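Local coordinates for mercuric reductase (Metallosphaera sedula, PDB 4YWO), which probably reduces mercuric ion to elemental mercury with electrons from NADPH, using FAD as cofactor in a homodimer, at residues L65-I70 against F86-E91; E188-Y193 against D228-V233; I202-R205 against I210-W213; V219-I224 against P349-V354. All coordinates share one frame; numbering follows the deposited sequence.

Overall arrangement
All four contacts are largely buried, and none is built on a direct salt bridge between its segments. Contacts 2 and 3 share one parallel sheet: strands 231-233 and 199-203 are neighbours in it, and I202 of contact 3 packs on A190 and V230 of contact 2. Contact 1 pairs two helices and reaches contact 2 through L65 and F89. Contact 4 joins helix 215-227 to the antiparallel sheet of the dimerisation domain, and its R353 is tied to D212 and W213 of contact 3. The chemistry varies accordingly: apolar in contact 4, apolar with a carboxylate at the edge in contact 1, apolar packing beside a water bridge in contact 2, and amide against proline ring in contact 3.

Contact 1: L65-I70 against F86-E91; sequences LYIAEI and FSSFQE
I67 of helix 58-78 and S88 of helix 87-110 mark the closest approach of the two backbones, their CA atoms 7.8 Å apart, too wide for main-chain contact and bridged by one aliphatic side chain. Both residues direct their CB toward the opposite helix. In I67, CG1 lies anti to the carbonyl carbon (chi1 -71°) and CD1 continues the chain outward, so the terminal methyl does all the touching. It ends 3.9 Å from CB of S88 and, on another flank, 4.1 Å from OE1 of E91, whose extended side chain passes obliquely across the isoleucine. The serine thus offers its methylene to the methyl, while in the conformer modelled here OG is hydrogen-bonded to the carbonyl oxygen of P85, just before the segment. M64, on the same helix as I67, also packs on S88 and F89. One turn of helix from S88, E91 stands at the exposed border of the contact, where OE2 forms a weak, long ion pair with R63. On another side of helix 58-78, L65 packs against E188 and M192. No hydrogen bond links the two segments, and between them the contact is the van der Waals packing of one methyl. OE1 borders that methyl without a polar bond to it, so the chemistry is apolar packing at a polar margin.

Contact 2: E188-Y193 against D228-V233; sequences EFAQMY and DGVAVV
A190 and Q191 of helix 184-194 meet V230 and D228, which lie between helix 215-227 and strand 231-233. A190 turns its CB toward V230, whose CG1 is anti to the backbone N (chi1 177°). That rotamer leaves CG2 for the helix, 4.1 Å from CB of A190 and 3.9 Å from its carbonyl oxygen. CG of Q191 is likewise anti to its own backbone N (chi1 178°), and the extended chain carries the amide to D228, the amide and carboxylate planes standing nearly perpendicular at 86°. A water joins them: it accepts from NE2 of Q191 at 2.7 Å and donates to OD2 of D228 at 2.8 Å. The other amide atom, OE1, accepts from the backbone N of Q348, which fixes which way round the amide sits. OD2 also makes a salt bridge with R195, so it has both a water and an arginine as partners. G229, at positive phi, is the C' residue of the Schellman motif closing helix 215-227 before the chain enters the strand. A helix laid over a parallel sheet, with A190 and V230 both packing on I202 of the adjoining strand, is typical of a Rossmann-type domain, here probably the NADPH-binding one.

Contact 3: I202-R205 against I210-W213; sequences ILQR and IPDW
Q204 and I210 bring the two backbones no nearer than 9.4 Å between CA atoms, the first segment carrying on from strand 199-203 and the second forming a type I beta turn from I210 to W213, closed by W213 N to I210 O at 3.0 Å. The whole connection leads from a strand of the parallel, Rossmann-type sheet to helix 215-227, so it belongs to a beta-alpha-beta crossover. Across the gap the glutamine does the reaching. Its CG is anti to the backbone N, and a bend at chi2 (64°) brings the amide round toward the turn, where NE2 comes to 3.7 Å from CD of P211. The two side chains approach from opposite directions, and the proline offers a ring methylene that can accept no hydrogen bond. NE2 instead donates to the carbonyl oxygen of V208 in the intervening loop, which holds the amide beside CD of the proline. I210 points its CB away from Q204 and takes a positive phi of 35°, unusual for a branched residue, and its side chain packs on L187, A221 and I345. D212 is salt-bridged to R183, which also touches P211. W213 joins in a cation-pi contact with R353, while on one face of its indole CD1 of I210 lies 3.8 Å above the plane, offset toward the rim.

Contact 4: V219-I224 against P349-V354; sequences VEARRI and PNLARV
I224 on helix 215-227 faces P349, which precedes strand 350-355, and the pair is part of a helix-on-sheet packing between the Rossmann-type domain and the antiparallel sheet of the dimerisation domain. The isoleucine comes end-on: CG1 is anti to the carbonyl carbon (chi1 -64°) and CD1 continues outward to meet the proline at CG, 3.8 Å away, with CD of the same ring 4.0 Å from both CG1 and CD1 of I224. The peptide bond before P349 is cis. One residue into the strand beyond N350, L351 also aims its CB at the helix and spreads its two methyls over separate neighbours: CD1 lies 4.3 Å from CD1 of I224, and CD2 lies 4.4 Å from CB of A221. I224 and L351 both also pack on V406 of the neighbouring strand 399-407, and L351 touches I345 and W213 as well. N350 turns away from the helix, its OD1 accepting from the backbone N of A411 and its ND2 donating to T347 O. E220 starts toward the sheet, but its side chain folds back along its own helix, chi2 -60°. There R223 NH1 donates to E220 OE1 over 3.0 Å in a salt bridge that approaches from above the carboxylate plane. CG1 of V219 covers one face of the R223 guanidinium, 3.7 Å above its centre, on the side toward which E220 OE1 is also tilted.

Contact 1: L65-I70 against F86-E91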
loop_
_atom_site.group_PDB
_atom_site.type_symbol
_atom_site.label_atom_id
_atom_site.label_comp_id
_atom_site.label_asym_id
_atom_site.label_seq_id
_atom_site.Cartn_x
_atom_site.Cartn_y
_atom_site.Cartn_z
ATOM N N LEU A 65 3.711 -17.965 2.038
ATOM C CA LEU A 65 2.979 -17.179 3.028
ATOM C C LEU A 65 1.646 -16.735 2.492
ATOM O O LEU A 65 0.685 -16.675 3.279
ATOM C CB LEU A 65 3.797 -15.878 3.444
ATOM C CG LEU A 65 4.983 -16.187 4.363
ATOM C CD1 LEU A 65 5.940 -15.019 4.330
ATOM C CD2 LEU A 65 4.476 -16.374 5.745
ATOM N N TYR A 66 1.533 -16.491 1.188
ATOM C CA TYR A 66 0.244 -16.131 0.516
ATOM C C TYR A 66 -0.730 -17.307 0.631
ATOM O O TYR A 66 -1.891 -17.146 1.069
ATOM C CB TYR A 66 0.477 -15.689 -0.898
ATOM C CG TYR A 66 -0.803 -15.639 -1.704
ATOM C CD1 TYR A 66 -1.667 -14.627 -1.511
ATOM C CD2 TYR A 66 -1.098 -16.632 -2.645
ATOM C CE1 TYR A 66 -2.837 -14.607 -2.261
ATOM C CE2 TYR A 66 -2.258 -16.608 -3.378
ATOM C CZ TYR A 66 -3.127 -15.637 -3.115
ATOM O OH TYR A 66 -4.301 -15.665 -3.920
ATOM N N ILE A 67 -0.211 -18.468 0.278
ATOM C CA ILE A 67 -1.049 -19.721 0.364
ATOM C C ILE A 67 -1.481 -19.928 1.787
ATOM O O ILE A 67 -2.688 -20.199 2.059
ATOM C CB ILE A 67 -0.241 -20.922 -0.094
ATOM C CG1 ILE A 67 -0.073 -20.784 -1.567
ATOM C CG2 ILE A 67 -1.092 -22.191 0.152
ATOM C CD1 ILE A 67 0.818 -21.792 -2.108
ATOM N N ALA A 68 -0.590 -19.771 2.756
ATOM C CA ALA A 68 -0.915 -19.890 4.149
ATOM C C ALA A 68 -2.083 -18.912 4.556
ATOM O O ALA A 68 -2.967 -19.262 5.342
ATOM C CB ALA A 68 0.222 -19.757 5.058
ATOM N N GLU A 69 -1.925 -17.676 4.158
ATOM C CA GLU A 69 -2.876 -16.644 4.439
ATOM C C GLU A 69 -4.277 -16.926 3.876
ATOM O O GLU A 69 -5.281 -16.713 4.577
ATOM C CB GLU A 69 -2.363 -15.275 3.945
ATOM C CG GLU A 69 -3.401 -14.178 4.073
ATOM C CD GLU A 69 -4.268 -13.863 2.794
ATOM O OE1 GLU A 69 -3.702 -13.771 1.649
ATOM O OE2 GLU A 69 -5.547 -13.615 2.960
ATOM N N ILE A 70 -4.393 -17.320 2.651
ATOM C CA ILE A 70 -5.744 -17.473 2.053
ATOM C C ILE A 70 -6.457 -18.669 2.693
ATOM O O ILE A 70 -7.638 -18.634 2.913
ATOM C CB ILE A 70 -5.754 -17.563 0.531
ATOM C CG1 ILE A 70 -4.994 -18.764 -0.009
ATOM C CG2 ILE A 70 -5.171 -16.274 -0.065
ATOM C CD1 ILE A 70 -4.965 -18.899 -1.500
ATOM N N PHE A 86 0.024 -30.375 1.210
ATOM C CA PHE A 86 1.463 -30.504 1.177
ATOM C C PHE A 86 1.979 -30.269 -0.226
ATOM O O PHE A 86 3.094 -29.705 -0.399
ATOM C CB PHE A 86 1.854 -31.886 1.732
ATOM C CG PHE A 86 3.379 -32.167 1.653
ATOM C CD1 PHE A 86 4.245 -31.566 2.507
ATOM C CD2 PHE A 86 3.895 -32.964 0.640
ATOM C CE1 PHE A 86 5.596 -31.797 2.439
ATOM C CE2 PHE A 86 5.252 -33.216 0.550
ATOM C CZ PHE A 86 6.108 -32.628 1.468
ATOM N N SER A 87 1.226 -30.595 -1.265
ATOM C CA SER A 87 1.543 -30.370 -2.655
ATOM C C SER A 87 1.760 -28.903 -3.037
ATOM O O SER A 87 2.275 -28.604 -4.092
ATOM C CB SER A 87 0.464 -30.974 -3.589
ATOM O OG SER A 87 -0.776 -30.315 -3.438
ATOM N N SER A 88 1.246 -27.974 -2.206
ATOM C CA SER A 88 1.431 -26.561 -2.537
ATOM C C SER A 88 2.913 -26.173 -2.554
ATOM O O SER A 88 3.257 -25.222 -3.223
ATOM C CB SER A 88 0.610 -25.663 -1.599
ATOM O OG SER A 88 1.050 -25.898 -0.263
ATOM N N PHE A 89 3.749 -26.895 -1.841
ATOM C CA PHE A 89 5.249 -26.602 -1.924
ATOM C C PHE A 89 5.807 -26.956 -3.288
ATOM O O PHE A 89 6.546 -26.174 -3.956
ATOM C CB PHE A 89 6.029 -27.301 -0.845
ATOM C CG PHE A 89 5.871 -26.756 0.550
ATOM C CD1 PHE A 89 6.639 -25.675 0.986
ATOM C CD2 PHE A 89 4.984 -27.328 1.469
ATOM C CE1 PHE A 89 6.497 -25.201 2.316
ATOM C CE2 PHE A 89 4.850 -26.853 2.760
ATOM C CZ PHE A 89 5.597 -25.752 3.178
ATOM N N GLN A 90 5.343 -28.104 -3.806
ATOM C CA GLN A 90 5.713 -28.460 -5.166
ATOM C C GLN A 90 5.054 -27.596 -6.259
ATOM O O GLN A 90 5.710 -27.225 -7.191
ATOM C CB GLN A 90 5.468 -29.983 -5.397
ATOM C CG GLN A 90 6.067 -30.515 -6.697
ATOM C CD GLN A 90 5.057 -30.644 -7.815
ATOM O OE1 GLN A 90 4.013 -31.274 -7.651
ATOM N NE2 GLN A 90 5.375 -30.073 -8.976
ATOM N N GLU A 91 3.804 -27.154 -6.133
ATOM C CA GLU A 91 3.188 -26.244 -7.071
ATOM C C GLU A 91 3.945 -24.935 -7.281
ATOM O O GLU A 91 3.973 -24.394 -8.367
ATOM C CB GLU A 91 1.723 -25.921 -6.679
ATOM C CG GLU A 91 1.215 -24.593 -7.322
ATOM C CD GLU A 91 -0.086 -23.966 -6.764
ATOM O OE1 GLU A 91 -0.273 -23.782 -5.509
ATOM O OE2 GLU A 91 -0.928 -23.581 -7.627
#

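Contact 2: E188-Y193 against D228-V233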
loop_
_atom_site.group_PDB
_atom_site.type_symbol
_atom_site.label_atom_id
_atom_site.label_comp_id
_atom_site.label_asym_id
_atom_site.label_seq_id
_atom_site.Cartn_x
_atom_site.Cartn_y
_atom_site.Cartn_z
ATOM N N GLU A 188 8.725 -15.326 9.727
ATOM C CA GLU A 188 8.040 -15.748 8.520
ATOM C C GLU A 188 7.817 -17.267 8.429
ATOM O O GLU A 188 6.768 -17.728 8.199
ATOM C CB GLU A 188 8.755 -15.240 7.287
ATOM C CG GLU A 188 8.631 -13.702 7.077
ATOM C CD GLU A 188 9.298 -13.193 5.802
ATOM O OE1 GLU A 188 9.912 -14.046 5.073
ATOM O OE2 GLU A 188 9.260 -11.920 5.504
ATOM N N PHE A 189 8.895 -18.041 8.664
ATOM C CA PHE A 189 8.708 -19.509 8.603
ATOM C C PHE A 189 7.870 -20.014 9.715
ATOM O O PHE A 189 7.130 -21.004 9.554
ATOM C CB PHE A 189 10.113 -20.233 8.565
ATOM C CG PHE A 189 10.774 -20.161 7.225
ATOM C CD1 PHE A 189 10.343 -21.017 6.223
ATOM C CD2 PHE A 189 11.886 -19.377 6.979
ATOM C CE1 PHE A 189 10.832 -20.962 4.968
ATOM C CE2 PHE A 189 12.465 -19.391 5.675
ATOM C CZ PHE A 189 11.860 -20.154 4.664
ATOM N N ALA A 190 7.975 -19.464 10.937
ATOM C CA ALA A 190 7.105 -19.898 12.007
ATOM C C ALA A 190 5.645 -19.658 11.693
ATOM O O ALA A 190 4.797 -20.555 11.922
ATOM C CB ALA A 190 7.452 -19.279 13.329
ATOM N N GLN A 191 5.274 -18.505 11.161
ATOM C CA GLN A 191 3.921 -18.284 10.802
ATOM C C GLN A 191 3.492 -19.195 9.640
ATOM O O GLN A 191 2.436 -19.756 9.683
ATOM C CB GLN A 191 3.674 -16.826 10.413
ATOM C CG GLN A 191 2.232 -16.627 9.997
ATOM C CD GLN A 191 1.897 -15.115 9.822
ATOM O OE1 GLN A 191 1.788 -14.702 8.643
ATOM N NE2 GLN A 191 1.335 -14.566 10.840
ATOM N N MET A 192 4.331 -19.386 8.631
ATOM C CA MET A 192 4.078 -20.211 7.530
ATOM C C MET A 192 3.751 -21.640 7.989
ATOM O O MET A 192 2.678 -22.159 7.643
ATOM C CB MET A 192 5.275 -20.273 6.590
ATOM C CG MET A 192 5.170 -21.090 5.311
ATOM S SD MET A 192 6.765 -21.355 4.506
ATOM C CE MET A 192 7.322 -19.663 4.164
ATOM N N TYR A 193 4.621 -22.222 8.847
ATOM C CA TYR A 193 4.395 -23.638 9.220
ATOM C C TYR A 193 3.322 -23.759 10.211
ATOM O O TYR A 193 2.504 -24.702 10.137
ATOM C CB TYR A 193 5.748 -24.238 9.707
ATOM C CG TYR A 193 6.558 -24.855 8.577
ATOM C CD1 TYR A 193 7.148 -24.113 7.544
ATOM C CD2 TYR A 193 6.669 -26.261 8.446
ATOM C CE1 TYR A 193 7.790 -24.717 6.446
ATOM C CE2 TYR A 193 7.345 -26.828 7.421
ATOM C CZ TYR A 193 7.905 -26.109 6.420
ATOM O OH TYR A 193 8.526 -26.705 5.378
ATOM N N ASP A 228 -0.975 -17.244 16.307
ATOM C CA ASP A 228 -1.071 -18.449 15.472
ATOM C C ASP A 228 -0.593 -19.694 16.187
ATOM O O ASP A 228 -0.368 -20.738 15.591
ATOM C CB ASP A 228 -0.263 -18.310 14.198
ATOM C CG ASP A 228 -1.137 -17.841 13.019
ATOM O OD1 ASP A 228 -2.299 -18.225 12.895
ATOM O OD2 ASP A 228 -0.614 -17.119 12.220
ATOM N N GLY A 229 -0.454 -19.627 17.467
ATOM C CA GLY A 229 -0.147 -20.811 18.227
ATOM C C GLY A 229 1.300 -21.159 18.278
ATOM O O GLY A 229 1.647 -22.241 18.710
ATOM N N VAL A 230 2.179 -20.266 17.898
ATOM C CA VAL A 230 3.579 -20.513 18.036
ATOM C C VAL A 230 3.999 -20.301 19.490
ATOM O O VAL A 230 3.632 -19.305 20.099
ATOM C CB VAL A 230 4.412 -19.532 17.123
ATOM C CG1 VAL A 230 5.899 -19.712 17.297
ATOM C CG2 VAL A 230 4.055 -19.659 15.664
ATOM N N ALA A 231 4.846 -21.168 19.994
ATOM C CA ALA A 231 5.444 -21.082 21.349
ATOM C C ALA A 231 6.720 -20.246 21.150
ATOM O O ALA A 231 7.610 -20.603 20.377
ATOM C CB ALA A 231 5.857 -22.475 21.851
ATOM N N VAL A 232 6.756 -19.092 21.800
ATOM C CA VAL A 232 7.867 -18.202 21.690
ATOM C C VAL A 232 8.655 -18.335 22.942
ATOM O O VAL A 232 8.107 -18.005 24.024
ATOM C CB VAL A 232 7.361 -16.770 21.480
ATOM C CG1 VAL A 232 8.579 -15.861 21.486
ATOM C CG2 VAL A 232 6.639 -16.666 20.136
ATOM N N VAL A 233 9.867 -18.816 22.839
ATOM C CA VAL A 233 10.792 -18.917 24.006
ATOM C C VAL A 233 11.967 -17.979 23.845
ATOM O O VAL A 233 12.779 -18.119 22.935
ATOM C CB VAL A 233 11.302 -20.360 24.143
ATOM C CG1 VAL A 233 12.197 -20.435 25.397
ATOM C CG2 VAL A 233 10.139 -21.311 24.210
HETATM O O HOH W 1 1.740 -15.981 13.162
#

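Contact 3: I202-R205 against I210-W213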
loop_
_atom_site.group_PDB
_atom_site.type_symbol
_atom_site.label_atom_id
_atom_site.label_comp_id
_atom_site.label_asym_id
_atom_site.label_seq_id
_atom_site.Cartn_x
_atom_site.Cartn_y
_atom_site.Cartn_z
ATOM N N ILE A 202 9.680 -21.237 18.617
ATOM C CA ILE A 202 10.815 -20.367 18.303
ATOM C C ILE A 202 11.701 -20.294 19.524
ATOM O O ILE A 202 11.204 -19.994 20.608
ATOM C CB ILE A 202 10.339 -18.927 17.970
ATOM C CG1 ILE A 202 9.685 -18.924 16.580
ATOM C CG2 ILE A 202 11.500 -17.944 18.028
ATOM C CD1 ILE A 202 8.951 -17.613 16.294
ATOM N N LEU A 203 12.984 -20.550 19.359
ATOM C CA LEU A 203 13.978 -20.470 20.429
ATOM C C LEU A 203 14.957 -19.343 20.126
ATOM O O LEU A 203 15.814 -19.426 19.211
ATOM C CB LEU A 203 14.733 -21.801 20.482
ATOM C CG LEU A 203 13.865 -23.030 20.637
ATOM C CD1 LEU A 203 14.722 -24.357 20.524
ATOM C CD2 LEU A 203 12.952 -23.033 21.812
ATOM N N GLN A 204 14.822 -18.281 20.906
ATOM C CA GLN A 204 15.505 -17.021 20.654
ATOM C C GLN A 204 16.441 -16.723 21.832
ATOM O O GLN A 204 15.938 -16.685 22.954
ATOM C CB GLN A 204 14.444 -15.939 20.531
ATOM C CG GLN A 204 14.938 -14.495 20.524
ATOM C CD GLN A 204 15.799 -14.083 19.384
ATOM O OE1 GLN A 204 16.532 -14.896 18.771
ATOM N NE2 GLN A 204 15.829 -12.770 19.105
ATOM N N ARG A 205 17.687 -16.401 21.542
ATOM C CA ARG A 205 18.657 -16.107 22.632
ATOM C C ARG A 205 18.401 -14.774 23.285
ATOM O O ARG A 205 18.380 -14.659 24.511
ATOM C CB ARG A 205 20.063 -16.204 22.122
ATOM C CG ARG A 205 21.193 -16.016 23.149
ATOM C CD ARG A 205 22.463 -15.923 22.276
ATOM N NE ARG A 205 23.730 -16.181 22.949
ATOM C CZ ARG A 205 24.182 -17.386 23.317
ATOM N NH1 ARG A 205 23.466 -18.502 23.121
ATOM N NH2 ARG A 205 25.370 -17.477 23.911
ATOM N N ILE A 210 13.215 -9.957 17.204
ATOM C CA ILE A 210 13.654 -8.835 16.425
ATOM C C ILE A 210 14.181 -7.683 17.237
ATOM O O ILE A 210 13.745 -6.520 17.236
ATOM C CB ILE A 210 12.565 -8.329 15.380
ATOM C CG1 ILE A 210 11.263 -8.016 16.045
ATOM C CG2 ILE A 210 12.402 -9.337 14.252
ATOM C CD1 ILE A 210 10.187 -7.453 15.068
ATOM N N PRO A 211 15.298 -7.956 17.960
ATOM C CA PRO A 211 15.747 -6.934 18.936
ATOM C C PRO A 211 16.400 -5.745 18.350
ATOM O O PRO A 211 16.603 -4.770 19.039
ATOM C CB PRO A 211 16.820 -7.758 19.757
ATOM C CG PRO A 211 17.283 -8.780 18.826
ATOM C CD PRO A 211 16.037 -9.223 18.090
ATOM N N ASP A 212 16.669 -5.714 17.061
ATOM C CA ASP A 212 17.143 -4.473 16.448
ATOM C C ASP A 212 16.030 -3.602 15.804
ATOM O O ASP A 212 16.344 -2.568 15.224
ATOM C CB ASP A 212 18.180 -4.829 15.433
ATOM C CG ASP A 212 19.491 -5.418 16.131
ATOM O OD1 ASP A 212 19.705 -5.130 17.340
ATOM O OD2 ASP A 212 20.283 -6.136 15.509
ATOM N N TRP A 213 14.818 -4.013 15.955
ATOM C CA TRP A 213 13.646 -3.192 15.590
ATOM C C TRP A 213 13.202 -2.322 16.749
ATOM O O TRP A 213 13.702 -2.436 17.906
ATOM C CB TRP A 213 12.511 -4.123 15.133
ATOM C CG TRP A 213 12.717 -4.787 13.824
ATOM C CD1 TRP A 213 13.739 -5.597 13.470
ATOM C CD2 TRP A 213 11.896 -4.617 12.655
ATOM N NE1 TRP A 213 13.622 -5.931 12.117
ATOM C CE2 TRP A 213 12.449 -5.385 11.637
ATOM C CE3 TRP A 213 10.694 -3.981 12.416
ATOM C CZ2 TRP A 213 11.873 -5.421 10.324
ATOM C CZ3 TRP A 213 10.149 -4.018 11.057
ATOM C CH2 TRP A 213 10.720 -4.761 10.115
#

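Contact 4: V219-I224 against P349-V354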
loop_
_atom_site.group_PDB
_atom_site.type_symbol
_atom_site.label_atom_id
_atom_site.label_comp_id
_atom_site.label_asym_id
_atom_site.label_seq_id
_atom_site.Cartn_x
_atom_site.Cartn_y
_atom_site.Cartn_z
ATOM N N VAL A 219 7.331 -6.219 20.702
ATOM C CA VAL A 219 6.059 -6.589 21.347
ATOM C C VAL A 219 5.038 -7.230 20.436
ATOM O O VAL A 219 4.470 -8.294 20.726
ATOM C CB VAL A 219 5.448 -5.403 22.085
ATOM C CG1 VAL A 219 4.039 -5.707 22.576
ATOM C CG2 VAL A 219 6.367 -4.906 23.188
ATOM N N GLU A 220 4.814 -6.538 19.287
ATOM C CA GLU A 220 3.882 -7.003 18.322
ATOM C C GLU A 220 4.294 -8.333 17.732
ATOM O O GLU A 220 3.451 -9.197 17.509
ATOM C CB GLU A 220 3.608 -6.011 17.175
ATOM C CG GLU A 220 3.008 -4.660 17.525
ATOM C CD GLU A 220 1.704 -4.588 18.194
ATOM O OE1 GLU A 220 1.194 -5.607 18.740
ATOM O OE2 GLU A 220 1.112 -3.447 18.174
ATOM N N ALA A 221 5.617 -8.538 17.500
ATOM C CA ALA A 221 6.159 -9.793 16.910
ATOM C C ALA A 221 5.728 -10.982 17.782
ATOM O O ALA A 221 5.239 -12.015 17.287
ATOM C CB ALA A 221 7.633 -9.711 16.727
ATOM N N ARG A 222 5.872 -10.833 19.124
ATOM C CA ARG A 222 5.428 -11.886 19.986
ATOM C C ARG A 222 3.972 -12.193 19.912
ATOM O O ARG A 222 3.528 -13.365 19.857
ATOM C CB ARG A 222 5.947 -11.629 21.432
ATOM C CG ARG A 222 5.559 -12.799 22.265
ATOM C CD ARG A 222 5.660 -12.654 23.779
ATOM N NE ARG A 222 7.000 -12.855 24.153
ATOM C CZ ARG A 222 7.541 -13.988 24.529
ATOM N NH1 ARG A 222 6.833 -15.111 24.671
ATOM N NH2 ARG A 222 8.770 -13.961 24.897
ATOM N N ARG A 223 3.119 -11.150 19.863
ATOM C CA ARG A 223 1.692 -11.291 19.777
ATOM C C ARG A 223 1.260 -11.967 18.490
ATOM O O ARG A 223 0.345 -12.832 18.503
ATOM C CB ARG A 223 1.011 -9.946 19.835
ATOM C CG ARG A 223 1.186 -9.311 21.167
ATOM C CD ARG A 223 0.483 -7.984 21.084
ATOM N NE ARG A 223 0.362 -7.356 22.409
ATOM C CZ ARG A 223 0.316 -6.074 22.591
ATOM N NH1 ARG A 223 0.288 -5.218 21.570
ATOM N NH2 ARG A 223 0.246 -5.592 23.847
ATOM N N ILE A 224 1.944 -11.593 17.391
ATOM C CA ILE A 224 1.664 -12.186 16.073
ATOM C C ILE A 224 1.943 -13.639 16.101
ATOM O O ILE A 224 1.121 -14.449 15.649
ATOM C CB ILE A 224 2.387 -11.449 14.956
ATOM C CG1 ILE A 224 1.825 -10.008 14.897
ATOM C CG2 ILE A 224 2.165 -12.162 13.599
ATOM C CD1 ILE A 224 2.719 -9.038 14.121
ATOM N N PRO A 349 -0.206 -9.729 10.362
ATOM C CA PRO A 349 0.065 -8.448 9.627
ATOM C C PRO A 349 1.548 -8.262 9.401
ATOM O O PRO A 349 2.370 -8.934 10.071
ATOM C CB PRO A 349 -0.484 -7.406 10.546
ATOM C CG PRO A 349 -0.217 -7.942 11.924
ATOM C CD PRO A 349 -0.547 -9.437 11.773
ATOM N N ASN A 350 1.875 -7.397 8.473
ATOM C CA ASN A 350 3.261 -7.074 8.127
ATOM C C ASN A 350 3.937 -6.201 9.213
ATOM O O ASN A 350 3.275 -5.475 10.004
ATOM C CB ASN A 350 3.360 -6.269 6.874
ATOM C CG ASN A 350 2.847 -6.869 5.582
ATOM O OD1 ASN A 350 2.576 -6.097 4.635
ATOM N ND2 ASN A 350 2.637 -8.174 5.498
ATOM N N LEU A 351 5.267 -6.322 9.281
ATOM C CA LEU A 351 6.083 -5.359 10.071
ATOM C C LEU A 351 6.917 -4.670 9.050
ATOM O O LEU A 351 7.542 -5.346 8.174
ATOM C CB LEU A 351 6.990 -6.032 11.098
ATOM C CG LEU A 351 6.234 -6.888 12.157
ATOM C CD1 LEU A 351 6.186 -8.292 11.676
ATOM C CD2 LEU A 351 6.907 -6.766 13.528
ATOM N N ALA A 352 7.043 -3.345 9.118
ATOM C CA ALA A 352 7.828 -2.640 8.105
ATOM C C ALA A 352 8.637 -1.523 8.763
ATOM O O ALA A 352 8.185 -0.936 9.763
ATOM C CB ALA A 352 6.899 -2.004 7.139
ATOM N N ARG A 353 9.772 -1.194 8.203
ATOM C CA ARG A 353 10.575 -0.113 8.728
ATOM C C ARG A 353 11.394 0.534 7.613
ATOM O O ARG A 353 11.690 -0.060 6.574
ATOM C CB ARG A 353 11.537 -0.684 9.760
ATOM C CG ARG A 353 12.527 -1.661 9.260
ATOM C CD ARG A 353 13.488 -2.215 10.283
ATOM N NE ARG A 353 14.391 -1.209 10.734
ATOM C CZ ARG A 353 15.215 -1.405 11.778
ATOM N NH1 ARG A 353 15.208 -2.593 12.394
ATOM N NH2 ARG A 353 15.984 -0.421 12.189
ATOM N N VAL A 354 11.658 1.826 7.801
ATOM C CA VAL A 354 12.623 2.533 6.929
ATOM C C VAL A 354 13.264 3.641 7.759
ATOM O O VAL A 354 12.580 4.266 8.572
ATOM C CB VAL A 354 11.934 3.072 5.646
ATOM C CG1 VAL A 354 10.762 3.981 5.906
ATOM C CG2 VAL A 354 12.935 3.687 4.658
#